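Local atomic coordinates of Pts system, fructose-specific iiabc component (Borrelia burgdorferi, PDB entry 5DLE), a protein that is the IIB domain of a protein that probably imports fructose and phosphorylates it to fructose 1-phosphate. Residues K33-A38 and I45-Q50. Residues are numbered along the deposited sequence; the frame is centred on the assembly and turned at random. Where two conformers were deposited one is given.
Sequences KIENEA and IRVETQ
Ile-45 and Val-47, on one face of strand 44-50, pack against Ile-34, Glu-35 and Ala-38 of helix 25-40, a compact example of how an alpha/beta protein seats a helix on its sheet. Ile-45 is the hub: its CD1 reaches Ile-34, while CB and CG2 lie against Ala-38 and Glu-35. Its CG1 stands anti to its own backbone N (chi1 176°), and from there CD1 comes to 3.8 Å from Ile-34 CG2, the two side chains lying roughly perpendicular. The methyl of Ala-38 packs directly against the base of the Ile-45 side chain, CB to CB at 3.8 Å, while Ile-45 CG2 lies against Glu-35 CA at 4.0 Å.

Glu-35 uses both its aliphatic and its acidic parts. Its chain stays stretched out past CG and runs obliquely over Val-47, placing CG 3.7 Å and OE2 3.6 Å from Val-47 CG2. No direct hydrogen bond joins the two segments; a water bridges them instead, donating to Glu-35 OE2 at 2.9 Å and accepting from Val-47 N at 2.8 Å. The same carboxylate oxygen forms a salt bridge with Lys-32 of the second subunit, so the edge of this packing layer also belongs to a subunit interface.

Farther out, Arg-46 and Glu-48 point away from the helix, and their backbones pair with the parallel strand 13-19. The short segments run almost antiparallel, at 173°, with their axes 8.7 Å apart. This is the helix-to-second-strand packing of a beta-alpha-beta crossover, here strand 13-19, helix 25-40 and strand 44-50, within the IIB domain.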
loop_
_atom_site.group_PDB
_atom_site.type_symbol
_atom_site.label_atom_id
_atom_site.label_comp_id
_atom_site.label_asym_id
_atom_site.label_seq_id
_atom_site.Cartn_x
_atom_site.Cartn_y
_atom_site.Cartn_z
ATOM N N LYS A 33 -9.297 9.506 1.200
ATOM C CA LYS A 33 -9.601 10.444 0.120
ATOM C C LYS A 33 -11.084 10.765 0.085
ATOM O O LYS A 33 -11.461 11.923 -0.165
ATOM C CB LYS A 33 -9.137 9.911 -1.229
ATOM C CG LYS A 33 -7.634 9.835 -1.270
ATOM C CD LYS A 33 -7.124 9.612 -2.647
ATOM C CE LYS A 33 -6.988 10.927 -3.421
ATOM N NZ LYS A 33 -6.164 10.597 -4.644
ATOM N N ILE A 34 -11.941 9.766 0.334
ATOM C CA ILE A 34 -13.388 10.052 0.372
ATOM C C ILE A 34 -13.702 11.002 1.525
ATOM O O ILE A 34 -14.487 11.947 1.357
ATOM C CB ILE A 34 -14.178 8.735 0.486
ATOM C CG1 ILE A 34 -14.131 8.000 -0.858
ATOM C CG2 ILE A 34 -15.654 9.013 0.897
ATOM C CD1 ILE A 34 -14.656 6.584 -0.760
ATOM N N GLU A 35 -13.119 10.755 2.703
ATOM C CA GLU A 35 -13.332 11.658 3.854
ATOM C C GLU A 35 -12.879 13.077 3.532
ATOM O O GLU A 35 -13.607 14.029 3.815
ATOM C CB GLU A 35 -12.592 11.123 5.080
ATOM C CG GLU A 35 -13.223 9.861 5.652
ATOM C CD GLU A 35 -12.330 9.096 6.630
ATOM O OE1 GLU A 35 -11.177 9.537 6.910
ATOM O OE2 GLU A 35 -12.787 8.027 7.094
ATOM N N ASN A 36 -11.687 13.244 2.946
ATOM C CA ASN A 36 -11.196 14.599 2.677
ATOM C C ASN A 36 -12.063 15.302 1.652
ATOM O O ASN A 36 -12.315 16.498 1.787
ATOM C CB ASN A 36 -9.738 14.566 2.194
ATOM C CG ASN A 36 -8.747 14.309 3.320
ATOM O OD1 ASN A 36 -9.079 14.524 4.500
ATOM N ND2 ASN A 36 -7.520 13.955 2.973
ATOM N N GLU A 37 -12.477 14.604 0.596
ATOM C CA GLU A 37 -13.256 15.250 -0.461
ATOM C C GLU A 37 -14.680 15.540 0.005
ATOM O O GLU A 37 -15.249 16.589 -0.339
ATOM C CB GLU A 37 -13.244 14.385 -1.719
ATOM C CG GLU A 37 -13.994 15.010 -2.899
ATOM C CD GLU A 37 -13.333 16.300 -3.436
ATOM O OE1 GLU A 37 -12.090 16.454 -3.371
ATOM O OE2 GLU A 37 -14.100 17.152 -3.944
ATOM N N ALA A 38 -15.273 14.641 0.788
ATOM C CA ALA A 38 -16.602 14.905 1.353
ATOM C C ALA A 38 -16.574 16.171 2.180
ATOM O O ALA A 38 -17.475 17.016 2.076
ATOM C CB ALA A 38 -17.051 13.732 2.233
ATOM N N ILE A 45 -19.346 12.747 6.985
ATOM C CA ILE A 45 -18.971 11.468 6.374
ATOM C C ILE A 45 -18.629 10.458 7.472
ATOM O O ILE A 45 -17.937 10.793 8.439
ATOM C CB ILE A 45 -17.786 11.691 5.384
ATOM C CG1 ILE A 45 -17.260 10.392 4.756
ATOM C CG2 ILE A 45 -16.608 12.385 6.062
ATOM C CD1 ILE A 45 -18.150 9.888 3.664
ATOM N N ARG A 46 -19.116 9.218 7.329
ATOM C CA ARG A 46 -18.660 8.082 8.134
ATOM C C ARG A 46 -18.244 6.977 7.181
ATOM O O ARG A 46 -18.990 6.687 6.240
ATOM C CB ARG A 46 -19.779 7.572 9.060
ATOM C CG ARG A 46 -19.767 8.246 10.436
ATOM C CD ARG A 46 -18.760 7.561 11.401
ATOM N NE ARG A 46 -19.221 6.198 11.639
ATOM C CZ ARG A 46 -18.624 5.075 11.266
ATOM N NH1 ARG A 46 -17.403 5.042 10.713
ATOM N NH2 ARG A 46 -19.259 3.941 11.525
ATOM N N VAL A 47 -17.063 6.373 7.411
ATOM C CA VAL A 47 -16.548 5.304 6.555
ATOM C C VAL A 47 -16.269 4.046 7.375
ATOM O O VAL A 47 -15.535 4.092 8.379
ATOM C CB VAL A 47 -15.269 5.733 5.802
ATOM C CG1 VAL A 47 -14.850 4.635 4.799
ATOM C CG2 VAL A 47 -15.508 6.984 5.044
ATOM N N GLU A 48 -16.832 2.928 6.930
ATOM C CA GLU A 48 -16.486 1.590 7.379
ATOM C C GLU A 48 -15.382 1.046 6.484
ATOM O O GLU A 48 -15.446 1.186 5.263
ATOM C CB GLU A 48 -17.730 0.696 7.280
ATOM C CG GLU A 48 -17.477 -0.803 7.295
ATOM C CD GLU A 48 -18.792 -1.588 7.167
ATOM O OE1 GLU A 48 -19.816 -1.096 7.671
ATOM O OE2 GLU A 48 -18.817 -2.665 6.538
ATOM N N THR A 49 -14.388 0.399 7.081
ATOM C CA THR A 49 -13.309 -0.162 6.287
ATOM C C THR A 49 -13.252 -1.677 6.434
ATOM O O THR A 49 -13.534 -2.221 7.497
ATOM C CB THR A 49 -11.929 0.424 6.686
ATOM O OG1 THR A 49 -11.689 0.265 8.093
ATOM C CG2 THR A 49 -11.819 1.911 6.323
ATOM N N GLN A 50 -12.884 -2.347 5.342
ATOM C CA GLN A 50 -12.674 -3.804 5.339
ATOM C C GLN A 50 -11.412 -4.159 4.567
ATOM O O GLN A 50 -11.246 -3.744 3.418
ATOM C CB GLN A 50 -13.861 -4.525 4.682
ATOM C CG GLN A 50 -15.248 -4.013 5.105
ATOM C CD GLN A 50 -16.344 -4.976 4.680
ATOM O OE1 GLN A 50 -16.058 -6.064 4.121
ATOM N NE2 GLN A 50 -17.588 -4.617 4.951
HETATM O O HOH W 1 -15.120 7.865 8.846
#